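Local coordinates for enone reductase CLA-ER (Lactobacillus plantarum, PDB 4QLY) that reduces the carbon-carbon double bond of an enone fatty acid in gut-bacterial biohydrogenation, as an FMN-dependent member of the nitroreductase family, at the interface of chains A and B. Residues are numbered along the deposited sequence; one frame, centred on the assembly and turned at random. Chains: chain A/B, Enone reductase CLA-ER.

The interface of chains A and B. Residues chain A 40, 43-44, 60, 62; chain B 211, 214-215.
B:Thr215 is met by A:Gln40, A:Phe60 and A:Val62 from three different directions. It opens strand 215-217 of chain B, which pairs in parallel with strand 58-63 of chain A. The C-terminal segment of one subunit thus extends the sheet of the other. Nitroreductases are typically dimers with such exchanged termini, and the two-fold repeats this contact with the chains swapped.

The tight part centres on the threonine hydroxyl. The amide NE2 of A:Gln40 gives a nearly straight hydrogen bond (170° at H) to B:Thr215 OG1, 2.8 Å away. The hydroxyl lies in the plane of that amide. A:Gln40 gets there by a bend at chi2 (74°), which swings the amide off the helix 36-46 toward chain B. B:Thr215 OG1 in turn donates to B:Ala211 O at 2.7 Å, from above the carbonyl plane. The hydroxyl therefore links the amide to the first residue of the 3-10 helix 211-214. B:Ala211 is also well packed. A serine in place of B:Thr215 could keep this relay but would probably leave a gap between the A:Gln40 amide and A:Val62 CG2, which stands 3.8 Å from the threonine methyl CG2.

Backbone pairing closes the far side: A:Phe60 N donates to B:Gln214 O at 2.8 Å. The A:Phe60 ring is held on one face by A:Ile43 CG2, 3.4 Å above its plane and toward the rim.

Contact is thin at A:Val62 and at the side chain of B:Gln214. The latter points away from the strand pairing, and the residue buries little surface here. By contrast, the methyl CB of B:Ala211 lies against the helix, 3.9 Å from A:Ala44 CA.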
loop_
_atom_site.group_PDB
_atom_site.type_symbol
_atom_site.label_atom_id
_atom_site.label_comp_id
_atom_site.label_asym_id
_atom_site.label_seq_id
_atom_site.Cartn_x
_atom_site.Cartn_y
_atom_site.Cartn_z
ATOM N N GLN A 40 19.639 3.091 3.005
ATOM C CA GLN A 40 19.503 1.728 2.508
ATOM C C GLN A 40 18.871 0.847 3.587
ATOM O O GLN A 40 18.049 -0.012 3.296
ATOM C CB GLN A 40 20.869 1.165 2.067
ATOM C CG GLN A 40 20.778 -0.188 1.333
ATOM C CD GLN A 40 20.241 -0.085 -0.114
ATOM O OE1 GLN A 40 21.000 0.211 -1.046
ATOM N NE2 GLN A 40 18.939 -0.363 -0.304
ATOM N N ILE A 43 15.131 1.421 3.794
ATOM C CA ILE A 43 14.553 0.710 2.662
ATOM C C ILE A 43 14.441 -0.801 2.935
ATOM O O ILE A 43 13.392 -1.411 2.676
ATOM C CB ILE A 43 15.383 0.958 1.397
ATOM C CG1 ILE A 43 15.180 2.405 0.938
ATOM C CG2 ILE A 43 15.019 -0.039 0.304
ATOM C CD1 ILE A 43 16.192 2.917 -0.064
ATOM N N ALA A 44 15.505 -1.397 3.472
ATOM C CA ALA A 44 15.476 -2.827 3.788
ATOM C C ALA A 44 14.391 -3.134 4.812
ATOM O O ALA A 44 13.661 -4.132 4.693
ATOM C CB ALA A 44 16.845 -3.310 4.302
ATOM N N PHE A 60 13.592 0.926 -5.901
ATOM C CA PHE A 60 13.835 2.234 -5.307
ATOM C C PHE A 60 14.912 3.019 -6.046
ATOM O O PHE A 60 16.010 2.511 -6.297
ATOM C CB PHE A 60 14.235 2.057 -3.847
ATOM C CG PHE A 60 13.383 1.063 -3.122
ATOM C CD1 PHE A 60 12.148 1.448 -2.601
ATOM C CD2 PHE A 60 13.791 -0.260 -2.986
ATOM C CE1 PHE A 60 11.338 0.525 -1.937
ATOM C CE2 PHE A 60 12.985 -1.189 -2.333
ATOM C CZ PHE A 60 11.760 -0.791 -1.803
ATOM N N VAL A 62 16.997 6.416 -5.362
ATOM C CA VAL A 62 17.251 7.353 -4.293
ATOM C C VAL A 62 17.815 8.629 -4.876
ATOM O O VAL A 62 18.770 8.611 -5.654
ATOM C CB VAL A 62 18.208 6.780 -3.240
ATOM C CG1 VAL A 62 18.439 7.778 -2.133
ATOM C CG2 VAL A 62 17.641 5.500 -2.667
ATOM N N ALA B 211 18.142 -5.786 -0.293
ATOM C CA ALA B 211 17.472 -4.606 -0.855
ATOM C C ALA B 211 18.397 -3.766 -1.747
ATOM O O ALA B 211 17.925 -2.960 -2.550
ATOM C CB ALA B 211 16.893 -3.743 0.261
ATOM N N GLN B 214 17.750 -3.911 -5.409
ATOM C CA GLN B 214 16.556 -3.218 -5.892
ATOM C C GLN B 214 16.667 -1.701 -5.800
ATOM O O GLN B 214 15.685 -0.988 -6.037
ATOM C CB GLN B 214 15.334 -3.691 -5.101
ATOM C CG GLN B 214 15.139 -5.197 -5.127
ATOM C CD GLN B 214 14.000 -5.642 -4.233
ATOM O OE1 GLN B 214 14.126 -5.672 -3.006
ATOM N NE2 GLN B 214 12.879 -5.987 -4.847
ATOM N N THR B 215 17.850 -1.212 -5.443
ATOM C CA THR B 215 18.040 0.208 -5.128
ATOM C C THR B 215 19.061 0.884 -6.043
ATOM O O THR B 215 20.173 0.362 -6.242
ATOM C CB THR B 215 18.504 0.389 -3.652
ATOM O OG1 THR B 215 17.577 -0.246 -2.756
ATOM C CG2 THR B 215 18.636 1.864 -3.296
#